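PDB 5DMM: homocysteine S-methyltransferase from Escherichia coli, which catalyses methyl transfer from S-methylmethionine, or less efficiently S-adenosylmethionine, to homocysteine, yielding methionine with the aid of a zinc ion. Local coordinates for residues A[170-176]-A[203-207]; A[150-155]-A[182-186]; A[26-30]-A[51-57]; A[66-70]-A[95-99]. All coordinates share one frame. Residues are numbered along the deposited sequence.

Interaction 1. Residues A[170-176]-A[203-207]; sequences LPNFSEI and LSDGT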
loop_
_atom_site.group_PDB
_atom_site.type_symbol
_atom_site.label_atom_id
_atom_site.label_comp_id
_atom_site.label_asym_id
_atom_site.label_seq_id
_atom_site.Cartn_x
_atom_site.Cartn_y
_atom_site.Cartn_z
ATOM N N LEU A 170 3.902 -7.998 -0.104
ATOM C CA LEU A 170 3.950 -9.197 0.740
ATOM C C LEU A 170 4.469 -10.417 -0.032
ATOM O O LEU A 170 3.890 -10.792 -1.038
ATOM C CB LEU A 170 2.556 -9.499 1.295
ATOM C CG LEU A 170 1.799 -8.363 1.998
ATOM C CD1 LEU A 170 0.411 -8.836 2.377
ATOM C CD2 LEU A 170 2.554 -7.874 3.225
ATOM N N PRO A 171 5.553 -11.046 0.451
ATOM C CA PRO A 171 6.201 -12.154 -0.258
ATOM C C PRO A 171 5.996 -13.524 0.375
ATOM O O PRO A 171 6.367 -14.525 -0.235
ATOM C CB PRO A 171 7.670 -11.779 -0.166
ATOM C CG PRO A 171 7.763 -11.184 1.241
ATOM C CD PRO A 171 6.424 -10.510 1.515
ATOM N N ASN A 172 5.444 -13.550 1.586
ATOM C CA ASN A 172 5.463 -14.723 2.450
ATOM C C ASN A 172 4.057 -15.140 2.883
ATOM O O ASN A 172 3.314 -14.353 3.474
ATOM C CB ASN A 172 6.345 -14.429 3.675
ATOM C CG ASN A 172 6.460 -15.607 4.618
ATOM O OD1 ASN A 172 5.517 -15.929 5.341
ATOM N ND2 ASN A 172 7.632 -16.244 4.633
ATOM N N PHE A 173 3.700 -16.385 2.575
ATOM C CA PHE A 173 2.363 -16.924 2.823
ATOM C C PHE A 173 2.032 -17.034 4.301
ATOM O O PHE A 173 0.919 -16.691 4.715
ATOM C CB PHE A 173 2.230 -18.297 2.154
ATOM C CG PHE A 173 0.834 -18.847 2.144
ATOM C CD1 PHE A 173 -0.241 -18.066 1.761
ATOM C CD2 PHE A 173 0.602 -20.173 2.476
ATOM C CE1 PHE A 173 -1.536 -18.589 1.736
ATOM C CE2 PHE A 173 -0.688 -20.705 2.452
ATOM C CZ PHE A 173 -1.758 -19.907 2.085
ATOM N N SER A 174 2.980 -17.512 5.105
ATOM C CA SER A 174 2.699 -17.684 6.528
ATOM C C SER A 174 2.446 -16.319 7.171
ATOM O O SER A 174 1.591 -16.189 8.043
ATOM C CB SER A 174 3.839 -18.433 7.238
ATOM O OG SER A 174 5.011 -17.643 7.339
ATOM N N GLU A 175 3.155 -15.290 6.710
ATOM C CA GLU A 175 2.924 -13.937 7.221
ATOM C C GLU A 175 1.563 -13.398 6.744
ATOM O O GLU A 175 0.850 -12.731 7.489
ATOM C CB GLU A 175 4.061 -13.002 6.799
ATOM C CG GLU A 175 3.818 -11.532 7.132
ATOM C CD GLU A 175 4.958 -10.633 6.693
ATOM O OE1 GLU A 175 5.667 -10.974 5.718
ATOM O OE2 GLU A 175 5.148 -9.580 7.336
ATOM N N ILE A 176 1.190 -13.714 5.508
ATOM C CA ILE A 176 -0.115 -13.314 4.999
ATOM C C ILE A 176 -1.234 -13.907 5.864
ATOM O O ILE A 176 -2.192 -13.209 6.211
ATOM C CB ILE A 176 -0.279 -13.723 3.514
ATOM C CG1 ILE A 176 0.587 -12.800 2.634
ATOM C CG2 ILE A 176 -1.743 -13.653 3.107
ATOM C CD1 ILE A 176 0.801 -13.310 1.215
ATOM N N LEU A 203 3.615 -16.710 -5.455
ATOM C CA LEU A 203 4.208 -15.802 -4.476
ATOM C C LEU A 203 5.723 -15.854 -4.536
ATOM O O LEU A 203 6.282 -16.861 -4.959
ATOM C CB LEU A 203 3.760 -16.183 -3.062
ATOM C CG LEU A 203 2.680 -15.406 -2.315
ATOM C CD1 LEU A 203 2.810 -15.681 -0.804
ATOM C CD2 LEU A 203 2.776 -13.930 -2.604
ATOM N N SER A 204 6.390 -14.794 -4.075
ATOM C CA SER A 204 7.848 -14.776 -3.993
ATOM C C SER A 204 8.407 -16.005 -3.257
ATOM O O SER A 204 9.434 -16.549 -3.665
ATOM C CB SER A 204 8.336 -13.499 -3.297
ATOM O OG SER A 204 8.120 -12.349 -4.103
ATOM N N ASP A 205 7.730 -16.449 -2.197
ATOM C CA ASP A 205 8.205 -17.600 -1.414
ATOM C C ASP A 205 7.856 -18.960 -2.030
ATOM O O ASP A 205 8.155 -19.998 -1.441
ATOM C CB ASP A 205 7.672 -17.542 0.020
ATOM C CG ASP A 205 6.184 -17.872 0.133
ATOM O OD1 ASP A 205 5.503 -18.079 -0.893
ATOM O OD2 ASP A 205 5.679 -17.909 1.273
ATOM N N GLY A 206 7.205 -18.952 -3.191
ATOM C CA GLY A 206 6.911 -20.189 -3.900
ATOM C C GLY A 206 5.456 -20.648 -3.885
ATOM O O GLY A 206 5.070 -21.519 -4.665
ATOM N N THR A 207 4.644 -20.065 -3.008
ATOM C CA THR A 207 3.248 -20.475 -2.856
ATOM C C THR A 207 2.426 -20.211 -4.120
ATOM O O THR A 207 2.435 -19.110 -4.648
ATOM C CB THR A 207 2.577 -19.736 -1.666
ATOM O OG1 THR A 207 3.386 -19.873 -0.495
ATOM C CG2 THR A 207 1.186 -20.305 -1.389
HETATM O O HOH W 1 5.544 -19.134 3.926
#
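F173 turns one face of its ring to T207, whose CG2 methyl sits 4.0 Å from the ring centroid and 17° off the normal, a CH-pi contact. Threonine can offer this methyl to the ring while T207 OG1 donates to D205 OD1 at 2.8 Å. Beside it, L203 CD1 packs 4.0 Å from F173 CB and 3.7 Å from I176 CD1; a branched apolar residue fits this buried place. D205 OD2 accepts from F173 N (2.8 Å, nearly straight), an amide that, at the start of the helix, lacks an i-4 carbonyl partner within it. D205 OD1 accepts from T207 N at 3.0 Å, an Asx turn. A weak bond from D205 N to P171 O (3.1 Å) joins the backbones. N172 is the N-cap of helix 173-183, its OD1 accepting from E175 N at 2.8 Å. The loop after strand 164-170 is thus tied to the turn between strand 202-203 and helix 209-217, at the C-terminal rim of a TIM barrel.

Interaction 2. Residues A[150-155]-A[182-186]; sequences HRPRVE and LLTAY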
loop_
_atom_site.group_PDB
_atom_site.type_symbol
_atom_site.label_atom_id
_atom_site.label_comp_id
_atom_site.label_asym_id
_atom_site.label_seq_id
_atom_site.Cartn_x
_atom_site.Cartn_y
_atom_site.Cartn_z
ATOM N N HIS A 150 3.474 -6.883 13.669
ATOM C CA HIS A 150 2.525 -6.062 12.932
ATOM C C HIS A 150 1.511 -5.307 13.790
ATOM O O HIS A 150 1.041 -4.246 13.393
ATOM C CB HIS A 150 1.749 -6.938 11.948
ATOM C CG HIS A 150 2.497 -7.254 10.698
ATOM N ND1 HIS A 150 2.827 -6.291 9.764
ATOM C CD2 HIS A 150 2.994 -8.422 10.227
ATOM C CE1 HIS A 150 3.473 -6.862 8.762
ATOM N NE2 HIS A 150 3.592 -8.152 9.021
ATOM N N ARG A 151 1.160 -5.870 14.945
ATOM C CA ARG A 151 0.067 -5.331 15.766
ATOM C C ARG A 151 0.132 -3.825 16.091
ATOM O O ARG A 151 -0.853 -3.122 15.863
ATOM C CB ARG A 151 -0.047 -6.125 17.080
ATOM C CG ARG A 151 -1.145 -5.615 18.003
ATOM C CD ARG A 151 -1.343 -6.535 19.220
ATOM N NE ARG A 151 -1.817 -7.866 18.840
ATOM C CZ ARG A 151 -1.092 -8.977 18.942
ATOM N NH1 ARG A 151 0.143 -8.923 19.425
ATOM N NH2 ARG A 151 -1.602 -10.142 18.566
ATOM N N PRO A 152 1.264 -3.320 16.624
ATOM C CA PRO A 152 1.278 -1.883 16.975
ATOM C C PRO A 152 1.002 -0.937 15.801
ATOM O O PRO A 152 0.344 0.096 15.989
ATOM C CB PRO A 152 2.705 -1.643 17.476
ATOM C CG PRO A 152 3.295 -2.964 17.719
ATOM C CD PRO A 152 2.576 -3.952 16.862
ATOM N N ARG A 153 1.493 -1.280 14.614
ATOM C CA ARG A 153 1.270 -0.425 13.444
ATOM C C ARG A 153 -0.185 -0.512 12.978
ATOM O O ARG A 153 -0.786 0.502 12.612
ATOM C CB ARG A 153 2.222 -0.785 12.299
ATOM C CG ARG A 153 1.878 -0.085 10.979
ATOM C CD ARG A 153 2.972 -0.291 9.940
ATOM N NE ARG A 153 3.264 -1.704 9.755
ATOM C CZ ARG A 153 4.198 -2.176 8.937
ATOM N NH1 ARG A 153 4.936 -1.338 8.209
ATOM N NH2 ARG A 153 4.389 -3.487 8.842
ATOM N N VAL A 154 -0.758 -1.712 12.980
ATOM C CA VAL A 154 -2.171 -1.844 12.640
ATOM C C VAL A 154 -3.015 -0.989 13.581
ATOM O O VAL A 154 -3.879 -0.242 13.141
ATOM C CB VAL A 154 -2.649 -3.318 12.692
ATOM C CG1 VAL A 154 -4.162 -3.397 12.670
ATOM C CG2 VAL A 154 -2.054 -4.105 11.517
ATOM N N GLU A 155 -2.741 -1.076 14.883
ATOM C CA GLU A 155 -3.513 -0.309 15.845
ATOM C C GLU A 155 -3.347 1.200 15.651
ATOM O O GLU A 155 -4.329 1.943 15.657
ATOM C CB GLU A 155 -3.137 -0.739 17.267
ATOM C CG GLU A 155 -3.763 -2.091 17.591
ATOM C CD GLU A 155 -3.502 -2.591 19.015
ATOM O OE1 GLU A 155 -2.859 -1.878 19.815
ATOM O OE2 GLU A 155 -3.948 -3.717 19.327
ATOM N N LEU A 182 -4.766 -11.542 12.275
ATOM C CA LEU A 182 -4.640 -10.322 13.073
ATOM C C LEU A 182 -5.783 -9.326 12.834
ATOM O O LEU A 182 -6.307 -8.730 13.776
ATOM C CB LEU A 182 -3.296 -9.649 12.790
ATOM C CG LEU A 182 -3.037 -8.333 13.534
ATOM C CD1 LEU A 182 -3.133 -8.523 15.048
ATOM C CD2 LEU A 182 -1.673 -7.772 13.159
ATOM N N LEU A 183 -6.176 -9.143 11.577
ATOM C CA LEU A 183 -7.202 -8.159 11.249
ATOM C C LEU A 183 -8.565 -8.475 11.858
ATOM O O LEU A 183 -9.344 -7.563 12.118
ATOM C CB LEU A 183 -7.352 -8.017 9.720
ATOM C CG LEU A 183 -6.119 -7.370 9.088
ATOM C CD1 LEU A 183 -6.386 -7.045 7.630
ATOM C CD2 LEU A 183 -5.696 -6.132 9.863
ATOM N N THR A 184 -8.859 -9.757 12.080
ATOM C CA THR A 184 -10.138 -10.121 12.673
ATOM C C THR A 184 -10.288 -9.587 14.101
ATOM O O THR A 184 -11.409 -9.442 14.589
ATOM C CB THR A 184 -10.354 -11.670 12.673
ATOM O OG1 THR A 184 -9.399 -12.304 13.538
ATOM C CG2 THR A 184 -10.213 -12.221 11.259
ATOM N N ALA A 185 -9.170 -9.259 14.758
ATOM C CA ALA A 185 -9.225 -8.693 16.095
ATOM C C ALA A 185 -9.607 -7.209 16.075
ATOM O O ALA A 185 -9.751 -6.593 17.139
ATOM C CB ALA A 185 -7.892 -8.887 16.805
ATOM N N TYR A 186 -9.752 -6.645 14.872
ATOM C CA TYR A 186 -10.170 -5.246 14.662
ATOM C C TYR A 186 -11.327 -5.236 13.683
ATOM O O TYR A 186 -11.131 -4.993 12.488
ATOM C CB TYR A 186 -9.005 -4.388 14.135
ATOM C CG TYR A 186 -7.793 -4.580 14.991
ATOM C CD1 TYR A 186 -6.841 -5.544 14.673
ATOM C CD2 TYR A 186 -7.644 -3.869 16.173
ATOM C CE1 TYR A 186 -5.758 -5.767 15.494
ATOM C CE2 TYR A 186 -6.569 -4.087 16.999
ATOM C CZ TYR A 186 -5.632 -5.038 16.650
ATOM O OH TYR A 186 -4.556 -5.258 17.466
#
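V154 stands at the apolar centre where two successive outer helices of the TIM barrel, 143-159 and 173-183, pack side by side. Its CG2 meets L182 CD2 at 4.0 Å, while its CG1 touches L183 CD2 at 4.2 Å and also lies over the face of the Y186 ring, 4.3 Å from the centroid, as a CH-pi contact. A beta-branched valine suits this place because its two methyls can serve different neighbours from a short stem. Inward, V154 and L183 both rest on L165 of strand 164-170, so the seam is continuous with the packing of helices on the barrel wall. L182 extends the apolar surface along helix 143-159, with CD2 3.7 Å from H150 CB; the imidazole of H150 is held by E175 through its NE2. Nearer the surface, R151 and Y186 flank the seam, the aliphatic CG of R151 lying 3.5 Å from Y186 OH. A type I turn from L183 to Y186 brings the tyrosine back toward helix 143-159. Tyrosine fits here because its ring can cover V154 while its hydroxyl reaches the polar edge: Y186 OH donates to E155 OE2 in a very short hydrogen bond of 2.5 Å.

Interaction 3. Residues A[26-30]-A[51-57]; sequences ELEAR and IREVHLD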
loop_
_atom_site.group_PDB
_atom_site.type_symbol
_atom_site.label_atom_id
_atom_site.label_comp_id
_atom_site.label_asym_id
_atom_site.label_seq_id
_atom_site.Cartn_x
_atom_site.Cartn_y
_atom_site.Cartn_z
ATOM N N GLU A 26 9.395 12.208 -4.964
ATOM C CA GLU A 26 8.916 13.561 -4.765
ATOM C C GLU A 26 9.635 14.260 -3.621
ATOM O O GLU A 26 9.921 15.449 -3.705
ATOM C CB GLU A 26 7.408 13.546 -4.518
ATOM C CG GLU A 26 6.592 13.575 -5.806
ATOM C CD GLU A 26 6.224 14.991 -6.219
ATOM O OE1 GLU A 26 6.128 15.865 -5.326
ATOM O OE2 GLU A 26 6.028 15.238 -7.429
ATOM N N LEU A 27 9.923 13.527 -2.552
ATOM C CA LEU A 27 10.646 14.126 -1.423
ATOM C C LEU A 27 12.064 14.496 -1.827
ATOM O O LEU A 27 12.566 15.575 -1.482
ATOM C CB LEU A 27 10.670 13.172 -0.233
ATOM C CG LEU A 27 9.332 12.948 0.463
ATOM C CD1 LEU A 27 9.484 11.939 1.610
ATOM C CD2 LEU A 27 8.787 14.271 1.002
ATOM N N GLU A 28 12.714 13.595 -2.555
ATOM C CA GLU A 28 14.053 13.856 -3.070
ATOM C C GLU A 28 14.107 15.053 -4.023
ATOM O O GLU A 28 15.057 15.848 -3.982
ATOM C CB GLU A 28 14.588 12.611 -3.774
ATOM C CG GLU A 28 14.877 11.463 -2.832
ATOM C CD GLU A 28 15.645 10.358 -3.512
ATOM O OE1 GLU A 28 15.464 10.188 -4.738
ATOM O OE2 GLU A 28 16.436 9.672 -2.826
ATOM N N ALA A 29 13.100 15.181 -4.884
ATOM C CA ALA A 29 13.014 16.336 -5.777
ATOM C C ALA A 29 12.927 17.643 -4.985
ATOM O O ALA A 29 13.390 18.684 -5.445
ATOM C CB ALA A 29 11.812 16.203 -6.709
ATOM N N ARG A 30 12.335 17.582 -3.793
ATOM C CA ARG A 30 12.164 18.762 -2.957
ATOM C C ARG A 30 13.353 18.969 -2.020
ATOM O O ARG A 30 13.335 19.857 -1.172
ATOM C CB ARG A 30 10.850 18.664 -2.170
ATOM C CG ARG A 30 9.611 18.668 -3.101
ATOM C CD ARG A 30 8.272 18.535 -2.368
ATOM N NE ARG A 30 7.178 18.180 -3.283
ATOM C CZ ARG A 30 6.286 19.041 -3.774
ATOM N NH1 ARG A 30 6.334 20.319 -3.435
ATOM N NH2 ARG A 30 5.341 18.622 -4.606
ATOM N N ILE A 51 5.855 15.780 3.328
ATOM C CA ILE A 51 5.042 14.573 3.121
ATOM C C ILE A 51 3.592 14.948 2.803
ATOM O O ILE A 51 2.966 14.388 1.888
ATOM C CB ILE A 51 5.111 13.650 4.356
ATOM C CG1 ILE A 51 6.503 13.014 4.451
ATOM C CG2 ILE A 51 4.038 12.562 4.295
ATOM C CD1 ILE A 51 6.694 12.151 5.720
ATOM N N ARG A 52 3.060 15.902 3.559
ATOM C CA ARG A 52 1.711 16.400 3.323
ATOM C C ARG A 52 1.596 17.012 1.921
ATOM O O ARG A 52 0.596 16.801 1.225
ATOM C CB ARG A 52 1.339 17.431 4.395
ATOM C CG ARG A 52 -0.046 18.047 4.276
ATOM C CD ARG A 52 -0.042 19.442 4.923
ATOM N NE ARG A 52 0.755 20.371 4.109
ATOM C CZ ARG A 52 1.602 21.287 4.581
ATOM N NH1 ARG A 52 1.789 21.441 5.887
ATOM N NH2 ARG A 52 2.269 22.060 3.735
ATOM N N GLU A 53 2.624 17.756 1.511
ATOM C CA GLU A 53 2.641 18.372 0.184
ATOM C C GLU A 53 2.612 17.311 -0.921
ATOM O O GLU A 53 1.932 17.471 -1.937
ATOM C CB GLU A 53 3.867 19.278 0.034
ATOM C CG GLU A 53 3.732 20.596 0.797
ATOM C CD GLU A 53 4.962 21.500 0.688
ATOM O OE1 GLU A 53 5.718 21.369 -0.300
ATOM O OE2 GLU A 53 5.168 22.341 1.600
ATOM N N VAL A 54 3.357 16.226 -0.731
ATOM C CA VAL A 54 3.374 15.173 -1.742
ATOM C C VAL A 54 2.014 14.483 -1.839
ATOM O O VAL A 54 1.546 14.182 -2.945
ATOM C CB VAL A 54 4.463 14.126 -1.457
ATOM C CG1 VAL A 54 4.325 12.959 -2.442
ATOM C CG2 VAL A 54 5.841 14.764 -1.564
ATOM N N HIS A 55 1.372 14.242 -0.698
ATOM C CA HIS A 55 0.027 13.657 -0.732
ATOM C C HIS A 55 -0.927 14.589 -1.499
ATOM O O HIS A 55 -1.738 14.151 -2.319
ATOM C CB HIS A 55 -0.505 13.401 0.683
ATOM C CG HIS A 55 0.150 12.255 1.394
ATOM N ND1 HIS A 55 0.264 10.999 0.842
ATOM C CD2 HIS A 55 0.701 12.175 2.630
ATOM C CE1 HIS A 55 0.862 10.193 1.706
ATOM N NE2 HIS A 55 1.132 10.881 2.799
ATOM N N LEU A 56 -0.810 15.888 -1.240
ATOM C CA LEU A 56 -1.660 16.863 -1.918
ATOM C C LEU A 56 -1.378 16.853 -3.422
ATOM O O LEU A 56 -2.298 16.913 -4.241
ATOM C CB LEU A 56 -1.442 18.260 -1.337
ATOM C CG LEU A 56 -2.185 19.402 -2.038
ATOM C CD1 LEU A 56 -3.697 19.190 -1.973
ATOM C CD2 LEU A 56 -1.780 20.755 -1.438
ATOM N N ASP A 57 -0.100 16.763 -3.770
ATOM C CA ASP A 57 0.342 16.629 -5.161
ATOM C C ASP A 57 -0.346 15.465 -5.890
ATOM O O ASP A 57 -0.797 15.587 -7.043
ATOM C CB ASP A 57 1.855 16.423 -5.175
ATOM C CG ASP A 57 2.506 16.919 -6.435
ATOM O OD1 ASP A 57 1.897 16.797 -7.525
ATOM O OD2 ASP A 57 3.645 17.428 -6.328
HETATM O O HOH W 2 4.085 17.215 -8.983
#
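Three acidic side chains gather round a single arginine, and two of them approach each other closely: E26 OE1 and D57 OD2 are only 3.1 Å apart, although both are acceptors. The positive charge of R30 offsets this crowding. Its NH2 forms a salt bridge with D57 OD2 at 2.7 Å across the contact, the carboxylate oxygen lying near the guanidinium plane, and another with E26 OE1 at 3.0 Å within its own segment. E53 contributes differently. Its CB lies over one face of the guanidinium, and E53 OE1, 3.4 Å from R30 NH1, is well out of the plane, so this pair is held by charge alone. A long, flexible arginine suits the place, since it leaves the end of helix 24-29 and extends across to helix 48-61. Water 2 lies 3.2 Å from E26 OE2 and 2.7 Å from D57 OD1 and can donate to these oxygens, the latter bond weak.

Beneath the charges the contact is apolar. V54 CG2 packs on E26 CB at 3.6 Å and on L27 CD2 at 3.9 Å, and L27 CD1 approaches I51 CG1 at 4.3 Å. Compact valine lets the helices come close, with CA atoms of E26 and V54 6.5 Å apart. The whole is a helix-helix interface edged by a salt-bridge network, on the outside of a TIM barrel before strand 65-67.

Interaction 4. Residues A[66-70]-A[95-99]; sequences AITAS and SVELA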
loop_
_atom_site.group_PDB
_atom_site.type_symbol
_atom_site.label_atom_id
_atom_site.label_comp_id
_atom_site.label_asym_id
_atom_site.label_seq_id
_atom_site.Cartn_x
_atom_site.Cartn_y
_atom_site.Cartn_z
ATOM N N ALA A 66 -4.636 8.006 -0.982
ATOM C CA ALA A 66 -3.252 8.184 -0.578
ATOM C C ALA A 66 -2.770 6.997 0.245
ATOM O O ALA A 66 -3.510 6.474 1.079
ATOM C CB ALA A 66 -3.084 9.482 0.233
ATOM N N ILE A 67 -1.531 6.573 0.026
ATOM C CA ILE A 67 -0.952 5.518 0.861
ATOM C C ILE A 67 0.065 6.155 1.801
ATOM O O ILE A 67 0.980 6.821 1.347
ATOM C CB ILE A 67 -0.290 4.415 0.022
ATOM C CG1 ILE A 67 -1.334 3.794 -0.913
ATOM C CG2 ILE A 67 0.334 3.349 0.933
ATOM C CD1 ILE A 67 -0.790 2.757 -1.902
ATOM N N THR A 68 -0.104 5.948 3.106
ATOM C CA THR A 68 0.713 6.661 4.103
ATOM C C THR A 68 2.176 6.227 4.074
ATOM O O THR A 68 2.517 5.155 3.560
ATOM C CB THR A 68 0.162 6.463 5.526
ATOM O OG1 THR A 68 0.157 5.064 5.856
ATOM C CG2 THR A 68 -1.258 7.008 5.619
ATOM N N ALA A 69 3.043 7.073 4.634
ATOM C CA ALA A 69 4.478 6.795 4.648
ATOM C C ALA A 69 4.883 5.877 5.800
ATOM O O ALA A 69 5.823 6.186 6.536
ATOM C CB ALA A 69 5.256 8.109 4.729
ATOM N N SER A 70 4.168 4.764 5.977
ATOM C CA SER A 70 4.397 3.896 7.134
ATOM C C SER A 70 4.932 2.516 6.751
ATOM O O SER A 70 4.947 1.611 7.577
ATOM C CB SER A 70 3.103 3.730 7.937
ATOM O OG SER A 70 2.020 3.389 7.080
ATOM N N SER A 95 1.726 9.739 10.150
ATOM C CA SER A 95 1.740 9.480 8.709
ATOM C C SER A 95 0.318 9.519 8.152
ATOM O O SER A 95 0.108 9.948 7.012
ATOM C CB SER A 95 2.423 8.137 8.385
ATOM O OG SER A 95 1.579 7.018 8.628
ATOM N N VAL A 96 -0.647 9.085 8.964
ATOM C CA VAL A 96 -2.065 9.117 8.609
ATOM C C VAL A 96 -2.596 10.535 8.701
ATOM O O VAL A 96 -3.325 10.990 7.834
ATOM C CB VAL A 96 -2.916 8.219 9.525
ATOM C CG1 VAL A 96 -4.394 8.210 9.054
ATOM C CG2 VAL A 96 -2.365 6.803 9.536
ATOM N N GLU A 97 -2.218 11.229 9.766
ATOM C CA GLU A 97 -2.657 12.598 9.976
ATOM C C GLU A 97 -2.263 13.496 8.798
ATOM O O GLU A 97 -3.060 14.312 8.347
ATOM C CB GLU A 97 -2.066 13.134 11.287
ATOM C CG GLU A 97 -2.488 14.536 11.659
ATOM C CD GLU A 97 -1.710 15.058 12.868
ATOM O OE1 GLU A 97 -1.451 14.265 13.805
ATOM O OE2 GLU A 97 -1.332 16.252 12.871
ATOM N N LEU A 98 -1.041 13.332 8.297
ATOM C CA LEU A 98 -0.556 14.188 7.210
ATOM C C LEU A 98 -1.313 13.912 5.921
ATOM O O LEU A 98 -1.580 14.832 5.150
ATOM C CB LEU A 98 0.942 13.994 6.983
ATOM C CG LEU A 98 1.844 14.481 8.118
ATOM C CD1 LEU A 98 3.259 13.962 7.917
ATOM C CD2 LEU A 98 1.836 16.017 8.150
ATOM N N ALA A 99 -1.677 12.655 5.687
ATOM C CA ALA A 99 -2.466 12.347 4.497
ATOM C C ALA A 99 -3.886 12.894 4.650
ATOM O O ALA A 99 -4.487 13.377 3.683
ATOM C CB ALA A 99 -2.495 10.821 4.230
HETATM O O HOH W 3 2.046 9.619 5.220
#
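Close packing of small side chains makes this contact. T68 CB lies 3.5 Å from S95 OG, the methyl CG2 of T68 is 3.7 Å from V96 CA, and A66 CB meets A99 CB at 4.3 Å. Small residues are fitting here: the short S95 side chain lets the CA atoms of T68 and S95 approach to 5.5 Å, and the alanines let strand and helix touch directly. Among polar contacts, water 3 accepts from A69 N at 2.8 Å and donates to S95 O at 2.7 Å, bridging the inverse gamma turn centred on A69 to the helix backbone. The hydroxyls find other partners: T68 OG1 donates to S70 OG at 2.8 Å, S70 OG is also bonded to S121 O, and S95 OG to I92 O of its own helix. I67 points away from the helix and lines the homocysteine pocket. Helix 85-109 thus covers the outer side of strand 65-67, with H55 of helix 48-61 and L157 of helix 143-159 packed around the junction.

How the interactions relate
All four contacts belong to one TIM barrel, and they form a connected series, 1–2–4–3. Interactions 1 and 2 share helix 173-183 and meet where E175 OE2 and H150 NE2 are 2.7 Å apart, a probable hydrogen bond. Interaction 2 reaches interaction 4 through R153 NH1 and S70 O at 3.0 Å, again probably bonded. Interactions 3 and 4 have centres about 12 Å apart and touch by packing, H55 CE1 lying 3.4 Å from I67 O. Interactions 1 and 3, by contrast, sit on opposite sides of the chain's centre, centres about 31 Å apart. Interaction 4 is nearest the substrate: I67 and T68 touch bound homocysteine, whereas the L170 side chain of interaction 1 is about 10 Å from it.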